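Long-range contacts in phosphoserine aminotransferase (PDB 1W23), which catalyses the reversible, pyridoxal-phosphate-dependent transamination of 3-phosphohydroxypyruvate to phosphoserine, the second step of serine biosynthesis from 3-phosphoglycerate: residues A[80-88]-A[105-115]; A[87-97]-A[136-147]. All coordinates share one frame; numbering follows the deposited sequence.

How the interactions relate
From the N-terminal side, helix 75-87 runs through Leu87 and Leu88, which both contacts share, into strand 93-98, then helix 101-111, strand 115-121 and finally strand 142-148. Interaction 1 brings 105-115 back to 80-88, closing a loop of 16 residues that contains the whole of strand 93-98. Interaction 2 closes a longer one of 38 residues, pairing 136-147 with 87-97 around helix 101-111 and strand 115-121. The two cross, since their segments alternate along the chain. Together they tie a pair of helices to the sheet beneath: Ala110 CB packs on Tyr96 OH, Pro84 on Tyr144, and Ala106 on His146, while Glu115 pairs with Gly94 at the sheet margin.

Interaction 1: residues A[80-88]-A[105-115]; sequences FTMLPMNLL and KALKEAKLLGE
Phe80 lays one face of its ring over Ala106, whose CB lies 4.0 Å from the ring centroid and 27° off the normal, a CH-pi contact. Around it helix 75-87 packs on helix 101-111, both on one side of the mixed sheet of this fold-type I aminotransferase, the axes of 80-87 and 105-111 approaching to 8.2 Å at a crossing angle of -41°. Alanines form the hollows of the second helix. Ala106 accepts the aromatic ring, and Ala110 accepts the ring of Pro84, with the two CB atoms 4.0 Å apart. Because Phe80 CG stands anti to the carbonyl carbon (chi1 -63°), the ring leans across the interface until CD2 is 3.6 Å from Ala106 CB. The same ring also touches Asp172 and the cofactor, so one side chain serves both the helix packing and the pyridoxal phosphate pocket. With an alanine here, the CH-pi contact would probably be lost and a gap opened between Ala106 and the cofactor.

Farther along, the bump comes from the other side: Leu113 CD1 fits among Thr81, Pro84 and Met85, lying 3.8 Å from Pro84 CG. Leu88, just past its helix, then sets CD2 3.7 Å from Gly114 CA; a beta carbon at this glycine would fall only 2.9 Å from Leu88 CG.

No direct hydrogen bond joins the segments; waters bridge some of their polar atoms. Glu109 OE2 bonds to Thr222 of the second subunit, whereas a water accepts a hydrogen bond from Thr81 OG1 and donates to Glu109 O and, at 2.8 Å, to Glu109 OE1.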
loop_
_atom_site.group_PDB
_atom_site.type_symbol
_atom_site.label_atom_id
_atom_site.label_comp_id
_atom_site.label_asym_id
_atom_site.label_seq_id
_atom_site.Cartn_x
_atom_site.Cartn_y
_atom_site.Cartn_z
ATOM N N PHE A 80 9.358 -0.431 -11.254
ATOM C CA PHE A 80 9.801 -0.829 -12.590
ATOM C C PHE A 80 9.344 0.128 -13.662
ATOM O O PHE A 80 10.057 0.342 -14.641
ATOM C CB PHE A 80 9.306 -2.227 -12.954
ATOM C CG PHE A 80 9.804 -3.388 -12.082
ATOM C CD1 PHE A 80 9.120 -4.577 -12.120
ATOM C CD2 PHE A 80 10.947 -3.286 -11.304
ATOM C CE1 PHE A 80 9.559 -5.686 -11.399
ATOM C CE2 PHE A 80 11.388 -4.379 -10.579
ATOM C CZ PHE A 80 10.727 -5.567 -10.664
ATOM N N THR A 81 8.148 0.696 -13.529
ATOM C CA THR A 81 7.658 1.713 -14.489
ATOM C C THR A 81 7.955 3.134 -14.024
ATOM O O THR A 81 8.300 4.009 -14.845
ATOM C CB THR A 81 6.178 1.485 -14.821
ATOM O OG1 THR A 81 5.861 2.333 -15.967
ATOM C CG2 THR A 81 5.203 1.802 -13.729
ATOM N N MET A 82 7.892 3.460 -12.716
ATOM C CA MET A 82 8.121 4.818 -12.274
ATOM C C MET A 82 9.520 5.279 -12.600
ATOM O O MET A 82 9.731 6.425 -12.975
ATOM C CB MET A 82 7.737 4.897 -10.789
ATOM C CG MET A 82 7.604 6.289 -10.261
ATOM S SD MET A 82 6.986 6.268 -8.582
ATOM C CE MET A 82 7.176 7.944 -8.040
ATOM N N LEU A 83 10.508 4.392 -12.482
ATOM C CA LEU A 83 11.906 4.780 -12.777
ATOM C C LEU A 83 12.069 5.258 -14.203
ATOM O O LEU A 83 12.462 6.417 -14.437
ATOM C CB LEU A 83 12.844 3.624 -12.397
ATOM C CG LEU A 83 14.260 3.676 -13.111
ATOM C CD1 LEU A 83 15.058 4.795 -12.537
ATOM C CD2 LEU A 83 14.974 2.341 -13.048
ATOM N N PRO A 84 11.726 4.457 -15.238
ATOM C CA PRO A 84 11.875 4.993 -16.615
ATOM C C PRO A 84 10.933 6.145 -16.894
ATOM O O PRO A 84 11.267 7.047 -17.657
ATOM C CB PRO A 84 11.628 3.761 -17.482
ATOM C CG PRO A 84 10.842 2.796 -16.606
ATOM C CD PRO A 84 11.431 3.025 -15.259
ATOM N N MET A 85 9.744 6.172 -16.285
ATOM C CA MET A 85 8.863 7.346 -16.517
ATOM C C MET A 85 9.526 8.654 -16.115
ATOM O O MET A 85 9.305 9.684 -16.707
ATOM C CB MET A 85 7.607 7.349 -15.640
ATOM C CG MET A 85 6.535 6.462 -16.190
ATOM S SD MET A 85 5.098 6.549 -15.128
ATOM C CE MET A 85 4.015 5.422 -15.992
ATOM N N ASN A 86 10.376 8.628 -15.098
ATOM C CA ASN A 86 11.049 9.805 -14.629
ATOM C C ASN A 86 12.389 10.043 -15.267
ATOM O O ASN A 86 12.732 11.211 -15.445
ATOM C CB ASN A 86 11.187 9.776 -13.088
ATOM C CG ASN A 86 9.894 10.077 -12.364
ATOM O OD1 ASN A 86 9.702 11.195 -11.856
ATOM N ND2 ASN A 86 8.965 9.108 -12.323
ATOM N N LEU A 87 13.156 9.029 -15.598
ATOM C CA LEU A 87 14.526 9.213 -16.065
ATOM C C LEU A 87 14.765 8.817 -17.520
ATOM O O LEU A 87 15.777 9.235 -18.108
ATOM C CB LEU A 87 15.506 8.404 -15.166
ATOM C CG LEU A 87 15.838 8.936 -13.783
ATOM C CD1 LEU A 87 16.909 8.018 -13.179
ATOM C CD2 LEU A 87 16.251 10.418 -13.815
ATOM N N LEU A 88 13.921 8.015 -18.123
ATOM C CA LEU A 88 14.181 7.559 -19.508
ATOM C C LEU A 88 13.613 8.572 -20.466
ATOM O O LEU A 88 12.471 8.468 -20.928
ATOM C CB LEU A 88 13.618 6.140 -19.666
ATOM C CG LEU A 88 13.891 5.484 -21.025
ATOM C CD1 LEU A 88 15.338 5.573 -21.417
ATOM C CD2 LEU A 88 13.440 4.028 -21.057
ATOM N N LYS A 105 11.665 -8.452 -15.601
ATOM C CA LYS A 105 10.413 -7.716 -15.409
ATOM C C LYS A 105 10.683 -6.230 -15.392
ATOM O O LYS A 105 9.866 -5.414 -15.888
ATOM C CB LYS A 105 9.713 -8.232 -14.155
ATOM C CG LYS A 105 8.880 -9.504 -14.353
ATOM C CD LYS A 105 8.618 -10.223 -13.030
ATOM C CE LYS A 105 7.182 -10.188 -12.580
ATOM N NZ LYS A 105 6.315 -11.067 -13.413
ATOM N N ALA A 106 11.809 -5.786 -14.819
ATOM C CA ALA A 106 12.170 -4.377 -14.816
ATOM C C ALA A 106 12.422 -3.880 -16.247
ATOM O O ALA A 106 11.935 -2.829 -16.674
ATOM C CB ALA A 106 13.356 -4.100 -13.890
ATOM N N LEU A 107 13.199 -4.653 -17.006
ATOM C CA LEU A 107 13.498 -4.303 -18.409
ATOM C C LEU A 107 12.226 -4.142 -19.185
ATOM O O LEU A 107 12.101 -3.197 -19.992
ATOM C CB LEU A 107 14.420 -5.365 -18.991
ATOM C CG LEU A 107 14.652 -5.279 -20.490
ATOM C CD1 LEU A 107 15.343 -4.001 -20.903
ATOM C CD2 LEU A 107 15.455 -6.470 -20.990
ATOM N N LYS A 108 11.295 -5.068 -19.028
ATOM C CA LYS A 108 10.040 -5.091 -19.794
ATOM C C LYS A 108 9.322 -3.756 -19.661
ATOM O O LYS A 108 8.778 -3.212 -20.626
ATOM C CB LYS A 108 9.170 -6.256 -19.369
ATOM C CG LYS A 108 7.779 -6.303 -19.930
ATOM C CD LYS A 108 6.943 -7.430 -19.338
ATOM C CE LYS A 108 5.464 -7.421 -19.670
ATOM N NZ LYS A 108 5.174 -7.445 -21.132
ATOM N N GLU A 109 9.253 -3.207 -18.426
ATOM C CA GLU A 109 8.514 -1.968 -18.240
ATOM C C GLU A 109 9.218 -0.800 -18.888
ATOM O O GLU A 109 8.558 0.112 -19.419
ATOM C CB GLU A 109 8.262 -1.711 -16.754
ATOM C CG GLU A 109 7.385 -2.744 -16.111
ATOM C CD GLU A 109 6.088 -2.985 -16.853
ATOM O OE1 GLU A 109 5.361 -1.989 -17.133
ATOM O OE2 GLU A 109 5.795 -4.174 -17.133
ATOM N N ALA A 110 10.540 -0.761 -18.863
ATOM C CA ALA A 110 11.254 0.296 -19.551
ATOM C C ALA A 110 11.058 0.252 -21.046
ATOM O O ALA A 110 10.951 1.313 -21.691
ATOM C CB ALA A 110 12.740 0.275 -19.189
ATOM N N LYS A 111 10.951 -0.926 -21.651
ATOM C CA LYS A 111 10.771 -1.081 -23.088
ATOM C C LYS A 111 9.480 -0.455 -23.528
ATOM O O LYS A 111 9.394 0.030 -24.687
ATOM C CB LYS A 111 10.696 -2.549 -23.460
ATOM C CG LYS A 111 11.975 -3.275 -23.436
ATOM C CD LYS A 111 11.872 -4.563 -24.272
ATOM C CE LYS A 111 13.181 -5.210 -24.440
ATOM N NZ LYS A 111 13.417 -6.632 -24.690
ATOM N N LEU A 112 8.460 -0.393 -22.676
ATOM C CA LEU A 112 7.234 0.282 -23.025
ATOM C C LEU A 112 7.384 1.796 -23.126
ATOM O O LEU A 112 6.556 2.483 -23.777
ATOM C CB LEU A 112 6.106 -0.031 -21.991
ATOM C CG LEU A 112 5.674 -1.499 -21.901
ATOM C CD1 LEU A 112 4.657 -1.842 -20.778
ATOM C CD2 LEU A 112 5.148 -1.943 -23.282
ATOM N N LEU A 113 8.399 2.332 -22.514
ATOM C CA LEU A 113 8.516 3.782 -22.392
ATOM C C LEU A 113 9.654 4.401 -23.175
ATOM O O LEU A 113 9.725 5.613 -23.388
ATOM C CB LEU A 113 8.670 4.122 -20.919
ATOM C CG LEU A 113 7.432 3.731 -20.094
ATOM C CD1 LEU A 113 7.768 3.894 -18.618
ATOM C CD2 LEU A 113 6.195 4.541 -20.482
ATOM N N GLY A 114 10.630 3.630 -23.618
ATOM C CA GLY A 114 11.728 4.213 -24.384
ATOM C C GLY A 114 12.729 3.152 -24.787
ATOM O O GLY A 114 12.444 1.953 -24.714
ATOM N N GLU A 115 13.869 3.612 -25.275
ATOM C CA GLU A 115 14.913 2.703 -25.745
ATOM C C GLU A 115 15.585 2.025 -24.561
ATOM O O GLU A 115 15.838 2.675 -23.547
ATOM C CB GLU A 115 15.979 3.464 -26.547
ATOM C CG GLU A 115 16.994 2.596 -27.203
ATOM C CD GLU A 115 17.945 3.190 -28.205
ATOM O OE1 GLU A 115 17.924 4.432 -28.449
ATOM O OE2 GLU A 115 18.732 2.365 -28.781
HETATM O O HOH W 1 12.658 -0.659 -14.866
HETATM O O HOH W 2 6.068 0.568 -18.079
HETATM O O HOH W 3 12.017 7.727 -23.621
#

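Interaction 2: residues A[87-97]-A[136-147]; sequences LLTKGTIGNYV and FQLNENDAYLHI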
loop_
_atom_site.group_PDB
_atom_site.type_symbol
_atom_site.label_atom_id
_atom_site.label_comp_id
_atom_site.label_asym_id
_atom_site.label_seq_id
_atom_site.Cartn_x
_atom_site.Cartn_y
_atom_site.Cartn_z
ATOM N N LEU A 87 13.156 9.029 -15.598
ATOM C CA LEU A 87 14.526 9.213 -16.065
ATOM C C LEU A 87 14.765 8.817 -17.520
ATOM O O LEU A 87 15.777 9.235 -18.108
ATOM C CB LEU A 87 15.506 8.404 -15.166
ATOM C CG LEU A 87 15.838 8.936 -13.783
ATOM C CD1 LEU A 87 16.909 8.018 -13.179
ATOM C CD2 LEU A 87 16.251 10.418 -13.815
ATOM N N LEU A 88 13.921 8.015 -18.123
ATOM C CA LEU A 88 14.181 7.559 -19.508
ATOM C C LEU A 88 13.613 8.572 -20.466
ATOM O O LEU A 88 12.471 8.468 -20.928
ATOM C CB LEU A 88 13.618 6.140 -19.666
ATOM C CG LEU A 88 13.891 5.484 -21.025
ATOM C CD1 LEU A 88 15.338 5.573 -21.417
ATOM C CD2 LEU A 88 13.440 4.028 -21.057
ATOM N N THR A 89 14.392 9.580 -20.785
ATOM C CA THR A 89 13.959 10.696 -21.625
ATOM C C THR A 89 14.305 10.419 -23.075
ATOM O O THR A 89 15.113 9.529 -23.423
ATOM C CB THR A 89 14.662 11.996 -21.214
ATOM O OG1 THR A 89 16.062 11.811 -21.350
ATOM C CG2 THR A 89 14.402 12.349 -19.776
ATOM N N LYS A 90 13.705 11.168 -23.987
ATOM C CA LYS A 90 13.967 10.997 -25.397
ATOM C C LYS A 90 15.453 11.112 -25.702
ATOM O O LYS A 90 16.162 12.033 -25.248
ATOM C CB LYS A 90 13.246 12.101 -26.171
ATOM C CG LYS A 90 13.312 11.966 -27.661
ATOM C CD LYS A 90 12.384 13.020 -28.302
ATOM C CE LYS A 90 12.657 13.026 -29.792
ATOM N NZ LYS A 90 11.750 13.970 -30.503
ATOM N N GLY A 91 15.920 10.147 -26.494
ATOM C CA GLY A 91 17.333 10.198 -26.836
ATOM C C GLY A 91 18.234 9.434 -25.896
ATOM O O GLY A 91 19.416 9.320 -26.211
ATOM N N THR A 92 17.725 8.889 -24.782
ATOM C CA THR A 92 18.526 8.152 -23.810
ATOM C C THR A 92 18.088 6.706 -23.774
ATOM O O THR A 92 17.053 6.329 -24.318
ATOM C CB THR A 92 18.491 8.800 -22.391
ATOM O OG1 THR A 92 17.194 8.634 -21.832
ATOM C CG2 THR A 92 18.822 10.281 -22.425
ATOM N N ILE A 93 18.887 5.891 -23.066
ATOM C CA ILE A 93 18.687 4.426 -23.043
ATOM C C ILE A 93 18.580 3.942 -21.617
ATOM O O ILE A 93 19.394 4.287 -20.771
ATOM C CB ILE A 93 19.890 3.746 -23.737
ATOM C CG1 ILE A 93 19.978 4.159 -25.223
ATOM C CG2 ILE A 93 19.850 2.245 -23.575
ATOM C CD1 ILE A 93 21.267 3.663 -25.926
ATOM N N GLY A 94 17.579 3.085 -21.367
ATOM C CA GLY A 94 17.517 2.382 -20.072
ATOM C C GLY A 94 18.320 1.099 -20.195
ATOM O O GLY A 94 17.932 0.167 -20.912
ATOM N N ASN A 95 19.494 1.068 -19.571
ATOM C CA ASN A 95 20.450 -0.031 -19.733
ATOM C C ASN A 95 20.352 -0.975 -18.540
ATOM O O ASN A 95 20.420 -0.497 -17.400
ATOM C CB ASN A 95 21.868 0.555 -19.865
ATOM C CG ASN A 95 22.856 -0.395 -20.504
ATOM O OD1 ASN A 95 22.491 -1.523 -20.879
ATOM N ND2 ASN A 95 24.119 0.058 -20.670
ATOM N N TYR A 96 20.146 -2.256 -18.775
ATOM C CA TYR A 96 19.830 -3.259 -17.736
ATOM C C TYR A 96 20.862 -4.358 -17.737
ATOM O O TYR A 96 21.273 -4.861 -18.784
ATOM C CB TYR A 96 18.414 -3.910 -18.039
ATOM C CG TYR A 96 17.327 -2.910 -17.614
ATOM C CD1 TYR A 96 17.045 -1.821 -18.432
ATOM C CD2 TYR A 96 16.639 -3.006 -16.417
ATOM C CE1 TYR A 96 16.090 -0.891 -18.085
ATOM C CE2 TYR A 96 15.683 -2.050 -16.018
ATOM C CZ TYR A 96 15.405 -1.007 -16.855
ATOM O OH TYR A 96 14.522 -0.011 -16.504
ATOM N N VAL A 97 21.222 -4.824 -16.537
ATOM C CA VAL A 97 21.997 -6.029 -16.345
ATOM C C VAL A 97 21.014 -7.121 -15.942
ATOM O O VAL A 97 20.324 -7.006 -14.909
ATOM C CB VAL A 97 23.110 -5.890 -15.308
ATOM C CG1 VAL A 97 23.921 -7.189 -15.161
ATOM C CG2 VAL A 97 24.047 -4.735 -15.625
ATOM N N PHE A 136 30.329 -5.495 -19.068
ATOM C CA PHE A 136 29.199 -4.577 -19.199
ATOM C C PHE A 136 29.401 -3.664 -20.396
ATOM O O PHE A 136 30.432 -3.007 -20.598
ATOM C CB PHE A 136 29.051 -3.684 -17.979
ATOM C CG PHE A 136 28.535 -4.358 -16.715
ATOM C CD1 PHE A 136 28.424 -5.721 -16.544
ATOM C CD2 PHE A 136 28.188 -3.527 -15.652
ATOM C CE1 PHE A 136 27.940 -6.222 -15.320
ATOM C CE2 PHE A 136 27.686 -4.036 -14.497
ATOM C CZ PHE A 136 27.572 -5.369 -14.324
ATOM N N GLN A 137 28.352 -3.649 -21.229
ATOM C CA GLN A 137 28.317 -2.834 -22.434
ATOM C C GLN A 137 27.495 -1.572 -22.098
ATOM O O GLN A 137 26.277 -1.626 -21.914
ATOM C CB GLN A 137 27.740 -3.592 -23.612
ATOM C CG GLN A 137 28.528 -4.890 -23.864
ATOM C CD GLN A 137 30.042 -4.681 -23.942
ATOM O OE1 GLN A 137 30.915 -5.313 -23.331
ATOM N NE2 GLN A 137 30.436 -3.702 -24.774
ATOM N N LEU A 138 28.209 -0.457 -22.015
ATOM C CA LEU A 138 27.677 0.827 -21.610
ATOM C C LEU A 138 27.525 1.743 -22.810
ATOM O O LEU A 138 28.278 1.613 -23.816
ATOM C CB LEU A 138 28.565 1.447 -20.545
ATOM C CG LEU A 138 28.868 0.597 -19.311
ATOM C CD1 LEU A 138 29.808 1.354 -18.376
ATOM C CD2 LEU A 138 27.557 0.134 -18.656
ATOM N N ASN A 139 26.591 2.700 -22.715
ATOM C CA ASN A 139 26.332 3.623 -23.815
ATOM C C ASN A 139 26.489 5.034 -23.295
ATOM O O ASN A 139 26.064 5.326 -22.156
ATOM C CB ASN A 139 24.895 3.475 -24.379
ATOM C CG ASN A 139 24.613 2.044 -24.770
ATOM O OD1 ASN A 139 25.148 1.546 -25.772
ATOM N ND2 ASN A 139 23.815 1.341 -23.980
ATOM N N GLU A 140 27.064 5.927 -24.107
ATOM C CA GLU A 140 27.234 7.330 -23.687
ATOM C C GLU A 140 25.882 8.003 -23.317
ATOM O O GLU A 140 25.874 8.899 -22.460
ATOM C CB GLU A 140 27.943 8.075 -24.795
ATOM C CG GLU A 140 27.231 8.243 -26.197
ATOM C CD GLU A 140 28.084 9.209 -27.047
ATOM O OE1 GLU A 140 28.975 8.936 -27.949
ATOM O OE2 GLU A 140 27.784 10.439 -26.766
ATOM N N ASN A 141 24.825 7.565 -23.983
ATOM C CA ASN A 141 23.511 8.155 -23.753
ATOM C C ASN A 141 22.659 7.280 -22.847
ATOM O O ASN A 141 21.410 7.391 -22.873
ATOM C CB ASN A 141 22.812 8.453 -25.084
ATOM C CG ASN A 141 22.563 7.228 -25.956
ATOM O OD1 ASN A 141 23.459 6.366 -26.058
ATOM N ND2 ASN A 141 21.423 7.130 -26.626
ATOM N N ASP A 142 23.251 6.401 -22.034
ATOM C CA ASP A 142 22.485 5.727 -20.985
ATOM C C ASP A 142 21.837 6.745 -20.064
ATOM O O ASP A 142 22.485 7.662 -19.530
ATOM C CB ASP A 142 23.369 4.796 -20.153
ATOM C CG ASP A 142 23.774 3.524 -20.846
ATOM O OD1 ASP A 142 23.105 3.073 -21.813
ATOM O OD2 ASP A 142 24.783 2.912 -20.387
ATOM N N ALA A 143 20.535 6.562 -19.806
ATOM C CA ALA A 143 19.838 7.324 -18.757
ATOM C C ALA A 143 20.247 6.810 -17.370
ATOM O O ALA A 143 20.264 7.558 -16.366
ATOM C CB ALA A 143 18.333 7.209 -18.931
ATOM N N TYR A 144 20.559 5.534 -17.264
ATOM C CA TYR A 144 20.904 4.832 -16.032
ATOM C C TYR A 144 21.364 3.464 -16.413
ATOM O O TYR A 144 21.133 2.977 -17.522
ATOM C CB TYR A 144 19.690 4.778 -15.108
ATOM C CG TYR A 144 18.434 4.160 -15.645
ATOM C CD1 TYR A 144 17.405 5.003 -16.103
ATOM C CD2 TYR A 144 18.245 2.789 -15.728
ATOM C CE1 TYR A 144 16.236 4.477 -16.622
ATOM C CE2 TYR A 144 17.093 2.266 -16.258
ATOM C CZ TYR A 144 16.084 3.087 -16.689
ATOM O OH TYR A 144 14.908 2.598 -17.212
ATOM N N LEU A 145 21.996 2.784 -15.437
ATOM C CA LEU A 145 22.310 1.359 -15.494
ATOM C C LEU A 145 21.586 0.700 -14.336
ATOM O O LEU A 145 21.817 1.118 -13.187
ATOM C CB LEU A 145 23.811 1.103 -15.370
ATOM C CG LEU A 145 24.214 -0.378 -15.471
ATOM C CD1 LEU A 145 23.937 -0.915 -16.859
ATOM C CD2 LEU A 145 25.659 -0.534 -15.056
ATOM N N HIS A 146 20.709 -0.253 -14.629
ATOM C CA HIS A 146 19.867 -0.907 -13.612
ATOM C C HIS A 146 20.349 -2.305 -13.351
ATOM O O HIS A 146 20.563 -3.082 -14.295
ATOM C CB HIS A 146 18.410 -0.912 -14.110
ATOM C CG HIS A 146 17.446 -1.520 -13.126
ATOM N ND1 HIS A 146 17.314 -2.910 -12.921
ATOM C CD2 HIS A 146 16.522 -0.929 -12.334
ATOM C CE1 HIS A 146 16.333 -3.094 -12.016
ATOM N NE2 HIS A 146 15.860 -1.900 -11.633
ATOM N N ILE A 147 20.488 -2.646 -12.057
ATOM C CA ILE A 147 20.855 -3.978 -11.606
ATOM C C ILE A 147 19.825 -4.462 -10.597
ATOM O O ILE A 147 19.063 -3.688 -10.008
ATOM C CB ILE A 147 22.262 -3.993 -10.975
ATOM C CG1 ILE A 147 22.344 -3.228 -9.656
ATOM C CG2 ILE A 147 23.311 -3.501 -11.985
ATOM C CD1 ILE A 147 23.662 -3.365 -8.932
HETATM O O HOH W 4 18.312 -5.489 -13.475
#
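Phe136 turns one ring face to Val97, whose CG2 sits 4.0 Å from the ring centroid, closing the far end of a contact between neighbouring parallel strands, 93-98 and 142-148, of the central sheet. At Gln137 the backbone O accepts a straight bond from Asn95 ND2, lying on a lone pair in the carbonyl plane. Asn139 opens a type I turn; its backbone N and ND2 bind the two carboxylate oxygens of Asp142. Asn141 ND2 then reaches Gly91 O at 3.0 Å, 175° at the hydrogen, while its own O receives Ile93 N. Asp142 OD2 takes Asn95 ND2 (2.9 Å) on its syn side and Asn139 N from the opposite face, with His166 as a further partner. Asn95 reaches this site because CG is anti to the backbone N (chi1 -160°).

The chain corners at Ala143, whose N bonds Ile93 O. The ring of Tyr144 lies over Gly94 CA, and its OH donates to Tyr96 OH at 2.7 Å. From Leu145 onward the strands pair in parallel register, Asn95 beside Leu145 and Tyr96 beside His146, with His146 N meeting Asn95 O and Val97 N meeting His146 O. His146 CB also packs over the Tyr96 ring, 3.9 Å from its centroid, while NE2 bonds Tyr191.

Such dense donation to Asp142 would be expected to favour its charged form, and Asn95, with both amide hydrogens engaged by Asp142 and Gln137, is held against rotation.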